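Local coordinates for protein soluble epoxide hydrolase (Bacillus megaterium, PDB 4INZ) that is a soluble, single-chain enzyme of the alpha/beta hydrolase superfamily, built round a mixed, mostly parallel beta sheet flanked by helices, at residues 51-56 and 111-116. The protein carries 1 engineered substitution. Numbering follows the deposited sequence.
Sequences SHIWRH and VVHDWG
The indole of W54 presents the far rim of its six-membered ring to V111, V112 and H113. At the edge, close to the ring plane, is the carbonyl carbon of V112, with C lying 4.1 Å from W54 CH2. V111 CG1 and H113 CB come in obliquely: V111 CG1 is 3.8 Å from W54 CZ3, and H113 CB is 3.7 Å from W54 CZ2. One indole face carries the neighbouring I53 branch, whose CG2 stands 3.6 Å above the plane, offset toward the rim; D114 CB lies 3.9 Å above the centre of one H113 face. CG of W54 is anti to its carbonyl carbon (chi1 -61°), which directs the ring to the second segment, while CD1 of I53 meets the H113 imidazole obliquely, their side chains crossing at about a right angle. No hydrogen bond crosses between 51-56 and 111-116, and all five touching residues are buried; the contact is van der Waals packing against side chains and the 111-112 backbone.

Each segment also has its own polar ties. R55 NH1 and R55 N donate to H52 O from opposite faces of its plane. D114 has a positive phi of 59° between the end of a strand and the start of a helix, geometry consistent with the nucleophile elbow of this fold. There, W115 N makes a weak bond to D114 OD2 (2.7 Å), an oxygen that also accepts from F47 N.

Strand 108-112 lies between strands 40-44 and 131-137, bonding to L42 and L44 through V111 and to I135 and F137 through V112. The W54 ring meets F43 and F137 from these two strands, and Q287 of helix 286-289 touches I53, W54 and H113. The contact thus packs the entry to helix 55-61 against the sheet beside the turn into helix 115-126.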
ATOM      1  N   SER A  51       0.762  -7.424  -6.442  1.00 17.75           N
ATOM      2  CA  SER A  51       1.127  -8.462  -5.482  1.00 17.39           C
ATOM      3  C   SER A  51       2.607  -8.851  -5.527  1.00 17.63           C
ATOM      4  O   SER A  51       3.203  -9.192  -4.497  1.00 16.74           O
ATOM      5  CB  SER A  51       0.240  -9.695  -5.681  1.00 18.37           C
ATOM      6  OG  SER A  51       0.265 -10.105  -7.042  1.00 19.64           O
ATOM      7  N   HIS A  52       3.200  -8.795  -6.715  1.00 18.21           N
ATOM      8  CA  HIS A  52       4.582  -9.244  -6.907  1.00 18.70           C
ATOM      9  C   HIS A  52       5.588  -8.457  -6.057  1.00 17.98           C
ATOM     10  O   HIS A  52       6.682  -8.947  -5.779  1.00 18.07           O
ATOM     11  CB  HIS A  52       4.948  -9.143  -8.395  1.00 18.70           C
ATOM     12  CG  HIS A  52       6.270  -9.748  -8.754  1.00 19.06           C
ATOM     13  ND1 HIS A  52       6.503 -11.107  -8.722  1.00 20.14           N
ATOM     14  CD2 HIS A  52       7.419  -9.180  -9.194  1.00 18.98           C
ATOM     15  CE1 HIS A  52       7.745 -11.349  -9.110  1.00 21.33           C
ATOM     16  NE2 HIS A  52       8.322 -10.198  -9.405  1.00 20.16           N
ATOM     17  N   ILE A  53       5.236  -7.242  -5.641  1.00 16.60           N
ATOM     18  CA  ILE A  53       6.203  -6.446  -4.880  1.00 16.12           C
ATOM     19  C   ILE A  53       6.573  -7.143  -3.565  1.00 16.91           C
ATOM     20  O   ILE A  53       7.639  -6.892  -2.990  1.00 18.46           O
ATOM     21  CB  ILE A  53       5.727  -4.995  -4.621  1.00 14.63           C
ATOM     22  CG1 ILE A  53       6.896  -4.133  -4.131  1.00 15.20           C
ATOM     23  CG2 ILE A  53       4.560  -4.962  -3.613  1.00 15.72           C
ATOM     24  CD1 ILE A  53       6.601  -2.655  -4.182  1.00 17.17           C
ATOM     25  N   TRP A  54       5.704  -8.044  -3.116  1.00 16.60           N
ATOM     26  CA  TRP A  54       5.881  -8.715  -1.831  1.00 16.70           C
ATOM     27  C   TRP A  54       6.605 -10.054  -1.930  1.00 17.02           C
ATOM     28  O   TRP A  54       6.712 -10.787  -0.939  1.00 17.68           O
ATOM     29  CB  TRP A  54       4.521  -8.937  -1.172  1.00 15.81           C
ATOM     30  CG  TRP A  54       3.780  -7.681  -0.897  1.00 16.07           C
ATOM     31  CD1 TRP A  54       2.640  -7.239  -1.521  1.00 15.81           C
ATOM     32  CD2 TRP A  54       4.116  -6.692   0.077  1.00 16.21           C
ATOM     33  NE1 TRP A  54       2.244  -6.035  -0.980  1.00 16.80           N
ATOM     34  CE2 TRP A  54       3.132  -5.680   0.002  1.00 16.75           C
ATOM     35  CE3 TRP A  54       5.148  -6.571   1.016  1.00 16.08           C
ATOM     36  CZ2 TRP A  54       3.156  -4.552   0.827  1.00 17.41           C
ATOM     37  CZ3 TRP A  54       5.165  -5.450   1.843  1.00 16.35           C
ATOM     38  CH2 TRP A  54       4.174  -4.456   1.741  1.00 16.80           C
ATOM     39  N   ARG A  55       7.105 -10.370  -3.121  1.00 16.01           N
ATOM     40  CA  ARG A  55       7.681 -11.691  -3.388  1.00 17.89           C
ATOM     41  C   ARG A  55       8.676 -12.188  -2.326  1.00 18.24           C
ATOM     42  O   ARG A  55       8.684 -13.377  -1.984  1.00 18.28           O
ATOM     43  CB  ARG A  55       8.335 -11.705  -4.774  1.00 18.85           C
ATOM     44  CG  ARG A  55       9.468 -10.691  -4.941  1.00 18.70           C
ATOM     45  CD  ARG A  55       9.710 -10.390  -6.422  1.00 19.10           C
ATOM     46  NE  ARG A  55      10.801  -9.444  -6.622  1.00 18.23           N
ATOM     47  CZ  ARG A  55      10.672  -8.128  -6.500  1.00 18.74           C
ATOM     48  NH1 ARG A  55       9.491  -7.602  -6.176  1.00 17.80           N
ATOM     49  NH2 ARG A  55      11.724  -7.337  -6.694  1.00 19.17           N
ATOM     50  N   HIS A  56       9.528 -11.297  -1.819  1.00 17.15           N
ATOM     51  CA  HIS A  56      10.553 -11.719  -0.866  1.00 17.48           C
ATOM     52  C   HIS A  56       9.975 -12.041   0.508  1.00 18.07           C
ATOM     53  O   HIS A  56      10.515 -12.883   1.236  1.00 19.20           O
ATOM     54  CB  HIS A  56      11.648 -10.663  -0.738  1.00 18.18           C
ATOM     55  CG  HIS A  56      12.374 -10.393  -2.019  1.00 19.09           C
ATOM     56  ND1 HIS A  56      13.176 -11.332  -2.632  1.00 23.27           N
ATOM     57  CD2 HIS A  56      12.423  -9.287  -2.799  1.00 18.76           C
ATOM     58  CE1 HIS A  56      13.685 -10.817  -3.739  1.00 24.27           C
ATOM     59  NE2 HIS A  56      13.253  -9.573  -3.858  1.00 21.77           N
ATOM     60  N   VAL A 111      -0.027  -6.353   6.320  1.00 17.62           N
ATOM     61  CA  VAL A 111       1.242  -5.754   5.884  1.00 16.77           C
ATOM     62  C   VAL A 111       0.970  -4.835   4.697  1.00 16.98           C
ATOM     63  O   VAL A 111       0.417  -5.273   3.691  1.00 19.42           O
ATOM     64  CB  VAL A 111       2.238  -6.849   5.465  1.00 17.57           C
ATOM     65  CG1 VAL A 111       3.627  -6.247   5.189  1.00 17.76           C
ATOM     66  CG2 VAL A 111       2.313  -7.910   6.544  1.00 18.89           C
ATOM     67  N   VAL A 112       1.340  -3.564   4.809  1.00 15.24           N
ATOM     68  CA  VAL A 112       0.795  -2.569   3.881  1.00 16.89           C
ATOM     69  C   VAL A 112       1.820  -1.552   3.397  1.00 17.06           C
ATOM     70  O   VAL A 112       2.800  -1.280   4.085  1.00 17.66           O
ATOM     71  CB  VAL A 112      -0.398  -1.818   4.520  1.00 18.19           C
ATOM     72  CG1 VAL A 112      -1.486  -2.810   4.945  1.00 18.89           C
ATOM     73  CG2 VAL A 112       0.063  -0.997   5.718  1.00 18.63           C
ATOM     74  N   HIS A 113       1.568  -0.979   2.219  1.00 16.00           N
ATOM     75  CA  HIS A 113       2.505  -0.062   1.568  1.00 16.96           C
ATOM     76  C   HIS A 113       1.733   0.909   0.666  1.00 18.32           C
ATOM     77  O   HIS A 113       0.822   0.495  -0.051  1.00 18.96           O
ATOM     78  CB  HIS A 113       3.499  -0.889   0.736  1.00 16.49           C
ATOM     79  CG  HIS A 113       4.440  -0.087  -0.106  1.00 17.10           C
ATOM     80  ND1 HIS A 113       5.305   0.859   0.416  1.00 20.04           N
ATOM     81  CD2 HIS A 113       4.698  -0.137  -1.435  1.00 14.49           C
ATOM     82  CE1 HIS A 113       6.032   1.372  -0.560  1.00 16.89           C
ATOM     83  NE2 HIS A 113       5.680   0.788  -1.694  1.00 22.03           N
ATOM     84  N   ASP A 114       2.078   2.194   0.733  1.00 18.85           N
ATOM     85  CA  ASP A 114       1.584   3.204  -0.215  1.00 21.25           C
ATOM     86  C   ASP A 114       0.045   3.274  -0.178  1.00 20.36           C
ATOM     87  O   ASP A 114      -0.524   3.439   0.903  1.00 20.66           O
ATOM     88  CB  ASP A 114       2.146   2.920  -1.622  1.00 21.60           C
ATOM     89  CG  ASP A 114       1.918   4.063  -2.603  1.00 24.31           C
ATOM     90  OD1 ASP A 114       2.730   5.022  -2.617  1.00 28.60           O
ATOM     91  OD2 ASP A 114       0.938   3.995  -3.370  1.00 21.92           O
ATOM     92  N   TRP A 115      -0.636   3.136  -1.318  1.00 20.12           N
ATOM     93  CA  TRP A 115      -2.104   3.113  -1.292  1.00 19.71           C
ATOM     94  C   TRP A 115      -2.612   1.996  -0.382  1.00 18.51           C
ATOM     95  O   TRP A 115      -3.632   2.145   0.292  1.00 20.90           O
ATOM     96  CB  TRP A 115      -2.717   2.974  -2.702  1.00 18.99           C
ATOM     97  CG  TRP A 115      -3.355   4.246  -3.185  1.00 19.57           C
ATOM     98  CD1 TRP A 115      -2.877   5.093  -4.146  1.00 21.58           C
ATOM     99  CD2 TRP A 115      -4.572   4.831  -2.707  1.00 21.68           C
ATOM    100  NE1 TRP A 115      -3.727   6.165  -4.300  1.00 21.65           N
ATOM    101  CE2 TRP A 115      -4.773   6.029  -3.426  1.00 23.00           C
ATOM    102  CE3 TRP A 115      -5.514   4.455  -1.742  1.00 22.42           C
ATOM    103  CZ2 TRP A 115      -5.875   6.858  -3.205  1.00 23.72           C
ATOM    104  CZ3 TRP A 115      -6.614   5.279  -1.529  1.00 26.11           C
ATOM    105  CH2 TRP A 115      -6.781   6.465  -2.256  1.00 26.47           C
ATOM    106  N   GLY A 116      -1.900   0.874  -0.371  1.00 18.58           N
ATOM    107  CA  GLY A 116      -2.241  -0.231   0.508  1.00 17.49           C
ATOM    108  C   GLY A 116      -2.205   0.173   1.972  1.00 19.48           C
ATOM    109  O   GLY A 116      -2.971  -0.344   2.783  1.00 20.15           O
TER